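Local coordinates for putative Oleoyl-[acyl-carrier protein] thioesterase (Lactobacillus plantarum, PDB 2OWN) that probably hydrolyses the thioester of oleoyl-[acyl-carrier protein], releasing the fatty acid, as a putative acyl-ACP thioesterase with two hotdog-fold domains, at residues T66-D71 with A111-I116; R151-E156 with Q233-H238; V205-E210 with C248-Q253; T220-I225 with L239-D244. All coordinates share one frame; numbering follows the deposited sequence.

Interaction 1. Residues T66-D71 with A111-I116; sequences TQYAID and AYITSI. With SO4 (sulfate ion), chain O.
Gln67 and Ile116 lie side by side on one face of an antiparallel strand pair in the N-terminal hotdog domain, pointing the same way. CG of Gln67 is beside the backbone N (chi1 -47°) and the chain runs extended beyond it, so the amide rises along the isoleucine, with OE1 3.7 Å from Ile116 CG1. The amide's NE2 gives a 2.8 Å hydrogen bond to sulfate O3. Thr66 crosses the same isoleucine obliquely, its OG1 3.5 Å from Ile116 CG2. Thr66 and Gln67 together face Ile116 in a classic beta bulge: Ile116 O takes the N-H of Thr66 at 2.9 Å, a weak bond from Gln67 N and another weak one from Thr66 OG1. Further along this face, OG1 of Thr114 sits 3.2 Å from CB of Ala69. On the other face Ile113 is central. Its CG2 reaches CD1 of the Tyr68 ring at 3.6 Å, crossing obliquely, while Ile113 CG1 is 3.9 Å from Ile70 CG2, the two chains side by side; helix 31-48 covers Tyr68 and Ile70 here. An alanine at Gln67, lacking the amide, would probably leave the sulfate less well held and Ile116 less covered. Beyond the bulge, Ala69 with Thr114 and Asp71 with Tyr112 are hydrogen-bonded pairs, and one water donates to both Ala69 O and Tyr112 O. The chemistry implies largely apolar packing on the helix side, against a mixed face, touched by Leu149 and Pro150, where a sulfate, probably from the crystallisation liquor, finds an amide donor.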
loop_
_atom_site.group_PDB
_atom_site.type_symbol
_atom_site.label_atom_id
_atom_site.label_comp_id
_atom_site.label_asym_id
_atom_site.label_seq_id
_atom_site.Cartn_x
_atom_site.Cartn_y
_atom_site.Cartn_z
ATOM N N THR B 66 -2.718 -2.545 -21.507
ATOM C CA THR B 66 -1.692 -1.922 -22.344
ATOM C C THR B 66 -1.677 -0.395 -22.204
ATOM O O THR B 66 -0.595 0.196 -22.302
ATOM C CB THR B 66 -1.870 -2.295 -23.842
ATOM O OG1 THR B 66 -3.157 -1.872 -24.312
ATOM C CG2 THR B 66 -1.731 -3.799 -24.040
ATOM N N GLN B 67 -2.854 0.225 -21.981
ATOM C CA GLN B 67 -3.009 1.678 -21.870
ATOM C C GLN B 67 -3.990 2.179 -20.797
ATOM O O GLN B 67 -4.954 1.480 -20.485
ATOM C CB GLN B 67 -3.558 2.225 -23.196
ATOM C CG GLN B 67 -2.878 1.731 -24.485
ATOM C CD GLN B 67 -3.373 2.400 -25.754
ATOM O OE1 GLN B 67 -4.112 3.388 -25.727
ATOM N NE2 GLN B 67 -2.951 1.857 -26.885
ATOM N N TYR B 68 -3.713 3.382 -20.263
ATOM C CA TYR B 68 -4.581 4.133 -19.322
ATOM C C TYR B 68 -4.553 5.639 -19.667
ATOM O O TYR B 68 -3.494 6.168 -19.996
ATOM C CB TYR B 68 -4.214 4.055 -17.826
ATOM C CG TYR B 68 -4.560 2.804 -17.077
ATOM C CD1 TYR B 68 -5.911 2.471 -16.821
ATOM C CD2 TYR B 68 -3.559 2.020 -16.471
ATOM C CE1 TYR B 68 -6.261 1.307 -16.060
ATOM C CE2 TYR B 68 -3.887 0.855 -15.701
ATOM C CZ TYR B 68 -5.243 0.507 -15.501
ATOM O OH TYR B 68 -5.573 -0.622 -14.767
ATOM N N ALA B 69 -5.724 6.274 -19.603
ATOM C CA ALA B 69 -5.918 7.729 -19.764
ATOM C C ALA B 69 -6.777 8.077 -18.539
ATOM O O ALA B 69 -7.868 7.531 -18.413
ATOM C CB ALA B 69 -6.619 8.077 -21.047
ATOM N N ILE B 70 -6.271 8.931 -17.646
ATOM C CA ILE B 70 -6.944 9.313 -16.385
ATOM C C ILE B 70 -7.189 10.822 -16.376
ATOM O O ILE B 70 -6.236 11.568 -16.566
ATOM C CB ILE B 70 -6.085 8.926 -15.143
ATOM C CG1 ILE B 70 -5.579 7.467 -15.212
ATOM C CG2 ILE B 70 -6.862 9.180 -13.831
ATOM C CD1 ILE B 70 -4.665 7.080 -14.080
ATOM N N ASP B 71 -8.450 11.235 -16.196
ATOM C CA ASP B 71 -8.887 12.636 -16.116
ATOM C C ASP B 71 -9.213 12.835 -14.640
ATOM O O ASP B 71 -10.189 12.267 -14.171
ATOM C CB ASP B 71 -10.108 12.869 -17.027
ATOM C CG ASP B 71 -10.638 14.317 -17.011
ATOM O OD1 ASP B 71 -10.009 15.243 -16.457
ATOM O OD2 ASP B 71 -11.717 14.535 -17.608
ATOM N N ALA B 111 -12.672 11.337 -10.475
ATOM C CA ALA B 111 -11.789 10.847 -11.547
ATOM C C ALA B 111 -12.536 9.996 -12.587
ATOM O O ALA B 111 -13.558 9.378 -12.271
ATOM C CB ALA B 111 -10.600 10.080 -10.974
ATOM N N TYR B 112 -12.028 10.030 -13.824
ATOM C CA TYR B 112 -12.554 9.282 -14.986
ATOM C C TYR B 112 -11.360 8.615 -15.672
ATOM O O TYR B 112 -10.434 9.321 -16.102
ATOM C CB TYR B 112 -13.330 10.210 -15.920
ATOM C CG TYR B 112 -13.699 9.617 -17.265
ATOM C CD1 TYR B 112 -14.580 8.515 -17.351
ATOM C CD2 TYR B 112 -13.204 10.176 -18.473
ATOM C CE1 TYR B 112 -14.942 7.958 -18.616
ATOM C CE2 TYR B 112 -13.567 9.628 -19.749
ATOM C CZ TYR B 112 -14.434 8.526 -19.801
ATOM O OH TYR B 112 -14.783 7.991 -21.010
ATOM N N ILE B 113 -11.396 7.278 -15.744
ATOM C CA ILE B 113 -10.342 6.457 -16.327
ATOM C C ILE B 113 -10.857 5.690 -17.541
ATOM O O ILE B 113 -11.949 5.113 -17.483
ATOM C CB ILE B 113 -9.769 5.430 -15.304
ATOM C CG1 ILE B 113 -9.301 6.122 -14.006
ATOM C CG2 ILE B 113 -8.626 4.600 -15.926
ATOM C CD1 ILE B 113 -8.745 5.168 -12.942
ATOM N N THR B 114 -10.098 5.765 -18.640
ATOM C CA THR B 114 -10.341 5.000 -19.875
ATOM C C THR B 114 -9.110 4.090 -20.004
ATOM O O THR B 114 -8.019 4.451 -19.527
ATOM C CB THR B 114 -10.566 5.869 -21.137
ATOM O OG1 THR B 114 -9.404 6.646 -21.442
ATOM C CG2 THR B 114 -11.762 6.786 -20.947
ATOM N N SER B 115 -9.287 2.922 -20.620
ATOM C CA SER B 115 -8.196 1.945 -20.788
ATOM C C SER B 115 -8.376 0.948 -21.926
ATOM O O SER B 115 -9.496 0.729 -22.376
ATOM C CB SER B 115 -8.044 1.154 -19.487
ATOM O OG SER B 115 -9.260 0.504 -19.176
ATOM N N ILE B 116 -7.249 0.347 -22.332
ATOM C CA ILE B 116 -7.162 -0.676 -23.383
ATOM C C ILE B 116 -6.522 -1.934 -22.760
ATOM O O ILE B 116 -5.513 -1.823 -22.049
ATOM C CB ILE B 116 -6.364 -0.192 -24.626
ATOM C CG1 ILE B 116 -6.988 1.070 -25.247
ATOM C CG2 ILE B 116 -6.284 -1.291 -25.705
ATOM C CD1 ILE B 116 -8.398 0.908 -25.808
HETATM S S SO4 O . -1.655 3.601 -29.757
HETATM O O1 SO4 O . -1.863 4.987 -29.379
HETATM O O2 SO4 O . -0.525 3.073 -28.997
HETATM O O3 SO4 O . -2.866 2.846 -29.453
HETATM O O4 SO4 O . -1.389 3.497 -31.187
HETATM O O HOH W 1 -9.837 9.339 -18.885
#

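Interaction 2. Residues R151-E156 with Q233-H238; sequences RPISFE and QVTTSH. With SO4 (sulfate ion), chain O.
Ser237 and Phe155 carry the largest shares of the contact. Ser237 points its CB toward the loop segment 151-156, with OG anti to the backbone N (chi1 177°). Phe155 meets it with the rim of its ring: CE1 is 3.4 Å from Ser237 O, which lies near the ring plane, and CD1 is 3.5 Å from Ser237 OG. Ile153 adds its CB, 4.0 Å from Ser237 OG, and its CD1, 4.0 Å from Thr235 CG2, these two side chains crossing obliquely. No direct hydrogen bond spans the segments. Two waters do this instead, each 2.7 Å from Ser237 OG; one donates to Ile153 O and the other weakly accepts from Glu156 N.

The loop is positioned by its backbone, since Ile153 N bonds to Thr251 OG1 and Phe155 N to Glu249 OE2, both on strand 246-256. On the strand side, Thr235 OG1 is held by Gln253 OE1, while its methyl meets Ile153. Arg151, its chain extended from CG to NE, makes two weak hydrogen bonds to the sulfate, from NE to O1 and from NH2 to O4.

Leading from strand 141-142 to strand 162-167, the loop is consistent with a linker between the N- and C-terminal hotdog domains. It crosses over strand 233-241, which runs between 218-227 and 246-256, with Phe155 lying on Asn224 of the first and Pro152 on Thr251 of the second.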
loop_
_atom_site.group_PDB
_atom_site.type_symbol
_atom_site.label_atom_id
_atom_site.label_comp_id
_atom_site.label_asym_id
_atom_site.label_seq_id
_atom_site.Cartn_x
_atom_site.Cartn_y
_atom_site.Cartn_z
ATOM N N ARG B 151 -1.933 9.866 -26.208
ATOM C CA ARG B 151 -0.593 9.291 -26.075
ATOM C C ARG B 151 0.301 10.084 -25.124
ATOM O O ARG B 151 0.185 11.323 -25.080
ATOM C CB ARG B 151 0.169 9.210 -27.420
ATOM C CG ARG B 151 -0.227 8.103 -28.361
ATOM C CD ARG B 151 0.628 8.197 -29.619
ATOM N NE ARG B 151 0.500 7.048 -30.523
ATOM C CZ ARG B 151 1.097 6.937 -31.724
ATOM N NH1 ARG B 151 1.890 7.902 -32.234
ATOM N NH2 ARG B 151 0.898 5.825 -32.439
ATOM N N PRO B 152 1.188 9.381 -24.358
ATOM C CA PRO B 152 2.171 10.127 -23.572
ATOM C C PRO B 152 3.242 10.726 -24.520
ATOM O O PRO B 152 3.363 10.309 -25.693
ATOM C CB PRO B 152 2.803 9.062 -22.651
ATOM C CG PRO B 152 1.996 7.858 -22.791
ATOM C CD PRO B 152 1.316 7.928 -24.110
ATOM N N ILE B 153 3.994 11.698 -24.001
ATOM C CA ILE B 153 5.097 12.344 -24.726
ATOM C C ILE B 153 6.181 11.276 -24.919
ATOM O O ILE B 153 6.407 10.447 -24.017
ATOM C CB ILE B 153 5.682 13.579 -23.961
ATOM C CG1 ILE B 153 4.635 14.696 -23.832
ATOM C CG2 ILE B 153 6.940 14.142 -24.657
ATOM C CD1 ILE B 153 5.099 15.892 -22.993
ATOM N N SER B 154 6.793 11.257 -26.109
ATOM C CA SER B 154 7.870 10.306 -26.419
ATOM C C SER B 154 9.045 10.804 -25.567
ATOM O O SER B 154 9.527 11.925 -25.783
ATOM C CB SER B 154 8.206 10.262 -27.910
ATOM O OG SER B 154 9.137 9.229 -28.171
ATOM N N PHE B 155 9.419 10.013 -24.552
ATOM C CA PHE B 155 10.486 10.391 -23.617
ATOM C C PHE B 155 11.858 10.586 -24.305
ATOM O O PHE B 155 12.315 9.700 -25.034
ATOM C CB PHE B 155 10.631 9.392 -22.447
ATOM C CG PHE B 155 11.569 9.873 -21.374
ATOM C CD1 PHE B 155 11.096 10.721 -20.357
ATOM C CD2 PHE B 155 12.938 9.527 -21.396
ATOM C CE1 PHE B 155 11.966 11.211 -19.359
ATOM C CE2 PHE B 155 13.824 10.018 -20.407
ATOM C CZ PHE B 155 13.328 10.868 -19.395
ATOM N N GLU B 156 12.453 11.760 -24.063
ATOM C CA GLU B 156 13.774 12.147 -24.548
ATOM C C GLU B 156 14.569 12.652 -23.343
ATOM O O GLU B 156 14.154 13.625 -22.702
ATOM C CB GLU B 156 13.682 13.217 -25.636
ATOM C CG GLU B 156 13.030 12.693 -26.923
ATOM C CD GLU B 156 12.904 13.724 -28.054
ATOM O OE1 GLU B 156 13.021 14.955 -27.819
ATOM O OE2 GLU B 156 12.651 13.279 -29.194
ATOM N N GLN B 233 -0.478 25.342 -14.883
ATOM C CA GLN B 233 -0.048 23.951 -15.011
ATOM C C GLN B 233 1.399 23.723 -15.456
ATOM O O GLN B 233 2.080 24.643 -15.916
ATOM C CB GLN B 233 -0.999 23.187 -15.956
ATOM C CG GLN B 233 -2.444 23.084 -15.435
ATOM C CD GLN B 233 -3.361 22.159 -16.238
ATOM O OE1 GLN B 233 -2.938 21.453 -17.159
ATOM N NE2 GLN B 233 -4.628 22.144 -15.858
ATOM N N VAL B 234 1.850 22.486 -15.209
ATOM C CA VAL B 234 3.166 21.956 -15.595
ATOM C C VAL B 234 2.958 20.511 -16.078
ATOM O O VAL B 234 1.941 19.873 -15.733
ATOM C CB VAL B 234 4.218 22.003 -14.448
ATOM C CG1 VAL B 234 4.492 23.432 -14.029
ATOM C CG2 VAL B 234 3.772 21.188 -13.245
ATOM N N THR B 235 3.918 20.010 -16.849
ATOM C CA THR B 235 3.884 18.649 -17.408
ATOM C C THR B 235 5.116 17.876 -16.973
ATOM O O THR B 235 6.201 18.456 -16.928
ATOM C CB THR B 235 3.850 18.695 -18.945
ATOM O OG1 THR B 235 2.813 19.584 -19.371
ATOM C CG2 THR B 235 3.618 17.294 -19.560
ATOM N N THR B 236 4.942 16.600 -16.602
ATOM C CA THR B 236 6.075 15.707 -16.276
ATOM C C THR B 236 6.004 14.521 -17.261
ATOM O O THR B 236 4.937 13.943 -17.436
ATOM C CB THR B 236 6.180 15.265 -14.805
ATOM O OG1 THR B 236 5.100 14.403 -14.465
ATOM C CG2 THR B 236 6.225 16.493 -13.870
ATOM N N SER B 237 7.127 14.234 -17.919
ATOM C CA SER B 237 7.302 13.148 -18.891
ATOM C C SER B 237 8.152 12.122 -18.167
ATOM O O SER B 237 9.251 12.461 -17.739
ATOM C CB SER B 237 8.003 13.662 -20.146
ATOM O OG SER B 237 8.249 12.624 -21.077
ATOM N N HIS B 238 7.662 10.887 -18.063
ATOM C CA HIS B 238 8.321 9.787 -17.353
ATOM C C HIS B 238 8.583 8.566 -18.229
ATOM O O HIS B 238 7.842 8.316 -19.187
ATOM C CB HIS B 238 7.446 9.303 -16.193
ATOM C CG HIS B 238 7.063 10.358 -15.206
ATOM N ND1 HIS B 238 7.606 10.420 -13.941
ATOM C CD2 HIS B 238 6.174 11.376 -15.288
ATOM C CE1 HIS B 238 7.077 11.441 -13.291
ATOM N NE2 HIS B 238 6.209 12.038 -14.086
HETATM S S SO4 O . -1.655 3.601 -29.757
HETATM O O1 SO4 O . -1.863 4.987 -29.379
HETATM O O2 SO4 O . -0.525 3.073 -28.997
HETATM O O3 SO4 O . -2.866 2.846 -29.453
HETATM O O4 SO4 O . -1.389 3.497 -31.187
HETATM O O HOH W 2 6.284 10.796 -21.348
HETATM O O HOH W 3 10.541 13.676 -22.092
#

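Interaction 3. Residues V205-E210 with C248-Q253; sequences VDVRYE and CEVTIQ. With SO4 (sulfate ion), chain O.
This is a buried antiparallel pairing of strands 200-209 and 246-256, close to the centre of the molecule, in the C-terminal thioesterase domain. Asp206 with Thr251 and Arg208 with Glu249 are its hydrogen-bonded pairs, and the bond from Asp206 N to Thr251 O, at 2.9 Å, runs nearly along the carbonyl axis.

The face of Val205, Val207 and Tyr209 is apolar. Val207 CG1, anti to its backbone N (chi1 -171°), touches both Cys248 SG and Val250 CG2 at 3.6 Å, and also lies over one face of the Tyr209 ring, toward its rim. The cysteine sulfur stands obliquely to that ring, 4.8 Å from its centroid. Val205 runs beside Ile252, CG2 to CG2 4.0 Å.

Just past the strand end, Glu210 bends at chi2 (78°) and brings OE2 within 3.3 Å of Glu249 OE1, the side chains crossing at about a right angle and the carboxylate planes 63° apart; such crowding would probably favour protonation of one of them. On the reverse face, Glu249 OE2 is hydrogen-bonded to Phe155 N. Arg208 turns away to a weak bond with the sulfate, from NH2 to O1.

Helix 184-191 packs on the Val205, Val207, Cys248 and Val250 side chains, the antiparallel sheet wrapped round a helix that defines the hotdog fold.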
loop_
_atom_site.group_PDB
_atom_site.type_symbol
_atom_site.label_atom_id
_atom_site.label_comp_id
_atom_site.label_asym_id
_atom_site.label_seq_id
_atom_site.Cartn_x
_atom_site.Cartn_y
_atom_site.Cartn_z
ATOM N N VAL B 205 -3.329 11.979 -16.398
ATOM C CA VAL B 205 -2.279 10.941 -16.487
ATOM C C VAL B 205 -2.507 10.016 -17.709
ATOM O O VAL B 205 -3.626 9.544 -17.899
ATOM C CB VAL B 205 -2.204 10.039 -15.215
ATOM C CG1 VAL B 205 -1.046 9.039 -15.310
ATOM C CG2 VAL B 205 -2.058 10.867 -13.918
ATOM N N ASP B 206 -1.459 9.812 -18.522
ATOM C CA ASP B 206 -1.441 8.878 -19.671
ATOM C C ASP B 206 -0.404 7.827 -19.371
ATOM O O ASP B 206 0.686 8.202 -18.964
ATOM C CB ASP B 206 -1.015 9.542 -20.967
ATOM C CG ASP B 206 -1.971 10.576 -21.441
ATOM O OD1 ASP B 206 -3.193 10.464 -21.196
ATOM O OD2 ASP B 206 -1.475 11.468 -22.146
ATOM N N VAL B 207 -0.725 6.545 -19.574
ATOM C CA VAL B 207 0.215 5.434 -19.332
ATOM C C VAL B 207 0.216 4.471 -20.521
ATOM O O VAL B 207 -0.841 4.206 -21.076
ATOM C CB VAL B 207 -0.147 4.617 -18.055
ATOM C CG1 VAL B 207 0.965 3.619 -17.713
ATOM C CG2 VAL B 207 -0.374 5.523 -16.854
ATOM N N ARG B 208 1.405 3.998 -20.906
ATOM C CA ARG B 208 1.619 2.988 -21.960
ATOM C C ARG B 208 2.533 1.925 -21.351
ATOM O O ARG B 208 3.622 2.287 -20.908
ATOM C CB ARG B 208 2.271 3.589 -23.207
ATOM C CG ARG B 208 1.392 4.506 -24.041
ATOM C CD ARG B 208 0.343 3.739 -24.801
ATOM N NE ARG B 208 -0.469 4.607 -25.666
ATOM C CZ ARG B 208 -1.544 5.323 -25.298
ATOM N NH1 ARG B 208 -2.014 5.338 -24.039
ATOM N NH2 ARG B 208 -2.174 6.065 -26.216
ATOM N N TYR B 209 2.084 0.663 -21.292
ATOM C CA TYR B 209 2.876 -0.461 -20.765
ATOM C C TYR B 209 3.437 -1.185 -21.975
ATOM O O TYR B 209 2.660 -1.707 -22.774
ATOM C CB TYR B 209 2.038 -1.406 -19.912
ATOM C CG TYR B 209 1.375 -0.730 -18.738
ATOM C CD1 TYR B 209 2.068 -0.513 -17.522
ATOM C CD2 TYR B 209 0.031 -0.307 -18.824
ATOM C CE1 TYR B 209 1.422 0.126 -16.408
ATOM C CE2 TYR B 209 -0.622 0.317 -17.738
ATOM C CZ TYR B 209 0.073 0.538 -16.535
ATOM O OH TYR B 209 -0.581 1.147 -15.498
ATOM N N GLU B 210 4.766 -1.176 -22.131
ATOM C CA GLU B 210 5.459 -1.832 -23.255
ATOM C C GLU B 210 5.916 -3.249 -22.888
ATOM O O GLU B 210 5.662 -4.189 -23.650
ATOM C CB GLU B 210 6.665 -1.026 -23.756
ATOM C CG GLU B 210 6.384 0.372 -24.376
ATOM C CD GLU B 210 6.106 1.509 -23.394
ATOM O OE1 GLU B 210 6.188 1.314 -22.168
ATOM O OE2 GLU B 210 5.840 2.638 -23.865
ATOM N N CYS B 248 7.548 1.125 -19.198
ATOM C CA CYS B 248 6.401 2.024 -19.057
ATOM C C CYS B 248 6.737 3.483 -19.416
ATOM O O CYS B 248 7.787 3.971 -18.985
ATOM C CB CYS B 248 5.903 1.933 -17.612
ATOM S SG CYS B 248 4.481 2.898 -17.153
ATOM N N GLU B 249 5.898 4.123 -20.245
ATOM C CA GLU B 249 6.020 5.559 -20.639
ATOM C C GLU B 249 4.784 6.273 -20.110
ATOM O O GLU B 249 3.657 5.812 -20.360
ATOM C CB GLU B 249 6.195 5.783 -22.144
ATOM C CG GLU B 249 7.623 5.594 -22.639
ATOM C CD GLU B 249 7.799 6.000 -24.092
ATOM O OE1 GLU B 249 7.059 5.469 -24.949
ATOM O OE2 GLU B 249 8.715 6.809 -24.382
ATOM N N VAL B 250 4.998 7.373 -19.368
ATOM C CA VAL B 250 3.926 8.151 -18.727
ATOM C C VAL B 250 4.099 9.673 -18.830
ATOM O O VAL B 250 5.222 10.186 -18.715
ATOM C CB VAL B 250 3.781 7.729 -17.212
ATOM C CG1 VAL B 250 2.781 8.614 -16.404
ATOM C CG2 VAL B 250 3.403 6.252 -17.084
ATOM N N THR B 251 2.982 10.366 -19.079
ATOM C CA THR B 251 2.927 11.833 -19.117
ATOM C C THR B 251 1.839 12.251 -18.116
ATOM O O THR B 251 0.717 11.752 -18.197
ATOM C CB THR B 251 2.716 12.386 -20.517
ATOM O OG1 THR B 251 3.858 12.043 -21.311
ATOM C CG2 THR B 251 2.592 13.912 -20.475
ATOM N N ILE B 252 2.193 13.145 -17.186
ATOM C CA ILE B 252 1.279 13.643 -16.151
ATOM C C ILE B 252 1.142 15.162 -16.271
ATOM O O ILE B 252 2.153 15.857 -16.416
ATOM C CB ILE B 252 1.746 13.278 -14.709
ATOM C CG1 ILE B 252 1.965 11.767 -14.550
ATOM C CG2 ILE B 252 0.731 13.768 -13.646
ATOM C CD1 ILE B 252 2.514 11.362 -13.184
ATOM N N GLN B 253 -0.103 15.644 -16.219
ATOM C CA GLN B 253 -0.433 17.065 -16.234
ATOM C C GLN B 253 -0.777 17.397 -14.775
ATOM O O GLN B 253 -1.576 16.675 -14.141
ATOM C CB GLN B 253 -1.592 17.368 -17.188
ATOM C CG GLN B 253 -1.377 16.873 -18.647
ATOM C CD GLN B 253 -0.167 17.484 -19.364
ATOM O OE1 GLN B 253 0.399 18.487 -18.932
ATOM N NE2 GLN B 253 0.207 16.888 -20.492
HETATM S S SO4 O . -1.655 3.601 -29.757
HETATM O O1 SO4 O . -1.863 4.987 -29.379
HETATM O O2 SO4 O . -0.525 3.073 -28.997
HETATM O O3 SO4 O . -2.866 2.846 -29.453
HETATM O O4 SO4 O . -1.389 3.497 -31.187
#

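Interaction 4. Residues T220-I225 with L239-D244; sequences TAHANI and LIEVDD
His222 and Glu241 are joined by a short side-chain hydrogen bond, NE2 to OE2 at 2.7 Å. The donor points out near the ring plane, but meets the oxygen from well above the carboxylate plane, ring and carboxylate being turned 80° apart. Glu241 reaches it with CG in the crowded position between backbone N and carbonyl carbon (chi1 60°) and an extended chain beyond. The other ring nitrogen, ND1, is bonded to Thr163 OG1, so both nitrogens are engaged and the ring's rotation is fixed; the nearby carboxylate would be expected to favour a protonated imidazole. A leucine at His222, with neither nitrogen, would probably uncouple Glu241 from Thr163 of strand 162-167.

The backbones pair as the hairpin of strands 218-227 and 233-241, part of the C-terminal hotdog domain. Thr220 N gives a nearly straight bond of 2.7 Å to Glu241 O; His222 N bonds Leu239 O at 2.8 Å, somewhat less straight. Past the strand's end, a water ties Thr220 OG1 to Asp243 N.

Thr220 runs alongside Glu241, CB to CG 3.9 Å. On the other face Ala221 CB and Ile240 CD1 press to 3.4 Å, tighter than usual carbon contact, with Ile240 covered by Trp187 and Leu188 of helix 184-191.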
loop_
_atom_site.group_PDB
_atom_site.type_symbol
_atom_site.label_atom_id
_atom_site.label_comp_id
_atom_site.label_asym_id
_atom_site.label_seq_id
_atom_site.Cartn_x
_atom_site.Cartn_y
_atom_site.Cartn_z
ATOM N N THR B 220 14.948 1.481 -13.814
ATOM C CA THR B 220 15.531 2.826 -13.862
ATOM C C THR B 220 14.373 3.749 -14.255
ATOM O O THR B 220 13.821 3.600 -15.351
ATOM C CB THR B 220 16.691 2.907 -14.869
ATOM O OG1 THR B 220 17.662 1.901 -14.555
ATOM C CG2 THR B 220 17.362 4.279 -14.831
ATOM N N ALA B 221 13.995 4.652 -13.338
ATOM C CA ALA B 221 12.895 5.606 -13.520
ATOM C C ALA B 221 13.478 6.949 -13.904
ATOM O O ALA B 221 14.377 7.429 -13.215
ATOM C CB ALA B 221 12.072 5.744 -12.249
ATOM N N HIS B 222 12.972 7.538 -14.989
ATOM C CA HIS B 222 13.414 8.845 -15.492
ATOM C C HIS B 222 12.241 9.824 -15.475
ATOM O O HIS B 222 11.099 9.393 -15.615
ATOM C CB HIS B 222 13.967 8.743 -16.907
ATOM C CG HIS B 222 15.074 7.756 -17.070
ATOM N ND1 HIS B 222 16.381 8.049 -16.752
ATOM C CD2 HIS B 222 15.078 6.495 -17.562
ATOM C CE1 HIS B 222 17.139 7.001 -17.013
ATOM N NE2 HIS B 222 16.373 6.047 -17.509
ATOM N N ALA B 223 12.527 11.118 -15.286
ATOM C CA ALA B 223 11.506 12.189 -15.277
ATOM C C ALA B 223 12.050 13.560 -15.715
ATOM O O ALA B 223 13.165 13.932 -15.323
ATOM C CB ALA B 223 10.828 12.308 -13.907
ATOM N N ASN B 224 11.272 14.249 -16.560
ATOM C CA ASN B 224 11.533 15.603 -17.062
ATOM C C ASN B 224 10.376 16.479 -16.637
ATOM O O ASN B 224 9.237 16.134 -16.947
ATOM C CB ASN B 224 11.615 15.652 -18.603
ATOM C CG ASN B 224 12.857 14.988 -19.165
ATOM O OD1 ASN B 224 13.939 15.091 -18.600
ATOM N ND2 ASN B 224 12.718 14.364 -20.332
ATOM N N ILE B 225 10.655 17.571 -15.924
ATOM C CA ILE B 225 9.650 18.541 -15.479
ATOM C C ILE B 225 9.670 19.555 -16.620
ATOM O O ILE B 225 10.689 20.245 -16.818
ATOM C CB ILE B 225 9.988 19.189 -14.123
ATOM C CG1 ILE B 225 10.141 18.112 -13.031
ATOM C CG2 ILE B 225 8.900 20.224 -13.747
ATOM C CD1 ILE B 225 10.581 18.656 -11.682
ATOM N N LEU B 239 9.626 7.811 -17.854
ATOM C CA LEU B 239 10.033 6.554 -18.502
ATOM C C LEU B 239 10.580 5.576 -17.450
ATOM O O LEU B 239 11.450 5.964 -16.666
ATOM C CB LEU B 239 11.100 6.782 -19.588
ATOM C CG LEU B 239 11.719 5.562 -20.321
ATOM C CD1 LEU B 239 10.659 4.702 -21.005
ATOM C CD2 LEU B 239 12.770 5.997 -21.327
ATOM N N ILE B 240 10.046 4.350 -17.429
ATOM C CA ILE B 240 10.516 3.257 -16.571
ATOM C C ILE B 240 11.137 2.254 -17.557
ATOM O O ILE B 240 10.469 1.854 -18.526
ATOM C CB ILE B 240 9.409 2.567 -15.750
ATOM C CG1 ILE B 240 8.624 3.560 -14.879
ATOM C CG2 ILE B 240 9.998 1.451 -14.859
ATOM C CD1 ILE B 240 9.437 4.272 -13.805
ATOM N N GLU B 241 12.401 1.888 -17.322
ATOM C CA GLU B 241 13.137 0.907 -18.132
ATOM C C GLU B 241 13.904 -0.101 -17.259
ATOM O O GLU B 241 14.190 0.191 -16.098
ATOM C CB GLU B 241 14.092 1.615 -19.106
ATOM C CG GLU B 241 15.159 2.497 -18.458
ATOM C CD GLU B 241 16.076 3.202 -19.443
ATOM O OE1 GLU B 241 15.908 3.097 -20.682
ATOM O OE2 GLU B 241 17.002 3.874 -18.952
ATOM N N VAL B 242 14.217 -1.265 -17.841
ATOM C CA VAL B 242 14.980 -2.357 -17.190
ATOM C C VAL B 242 16.147 -2.761 -18.120
ATOM O O VAL B 242 15.995 -3.659 -18.958
ATOM C CB VAL B 242 14.068 -3.552 -16.799
ATOM C CG1 VAL B 242 14.871 -4.679 -16.148
ATOM C CG2 VAL B 242 12.990 -3.094 -15.837
ATOM N N ASP B 243 17.273 -2.045 -17.977
ATOM C CA ASP B 243 18.531 -2.252 -18.736
ATOM C C ASP B 243 18.383 -2.011 -20.260
ATOM O O ASP B 243 18.502 -2.950 -21.065
ATOM C CB ASP B 243 19.134 -3.640 -18.417
ATOM N N ASP B 244 18.127 -0.744 -20.619
ATOM C CA ASP B 244 17.940 -0.271 -22.016
ATOM C C ASP B 244 16.789 -1.001 -22.771
ATOM O O ASP B 244 16.979 -1.561 -23.866
ATOM C CB ASP B 244 19.283 -0.309 -22.794
ATOM C CG ASP B 244 20.369 0.612 -22.203
ATOM O OD1 ASP B 244 20.099 1.462 -21.318
ATOM O OD2 ASP B 244 21.524 0.489 -22.670
HETATM O O HOH W 4 17.483 -0.745 -15.315
#

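How the interactions relate
Interactions 1 and 3 form the buried middle of the fold, where strands 61-72 and 200-209 are neighbours: probable hydrogen bonds from Ile70 N to Val205 O and from Val207 N to Tyr68 O join the N- and C-terminal domains. Interaction 4, its centre about 17 Å from the chain's centre, keeps an apolar face toward helix 184-191 and adds a histidine-carboxylate bond on the other, partly exposed one. Interaction 2, centred about 16 Å out and mostly buried but with Ile153 exposed, lays a loop over a strand through waters and ring-edge contact. It shares strand 233-241 with interaction 4 and adjoins interaction 3. Gln67, Arg151 and Arg208 bring interactions 1, 2 and 3 together at one sulfate, the arginines only weakly.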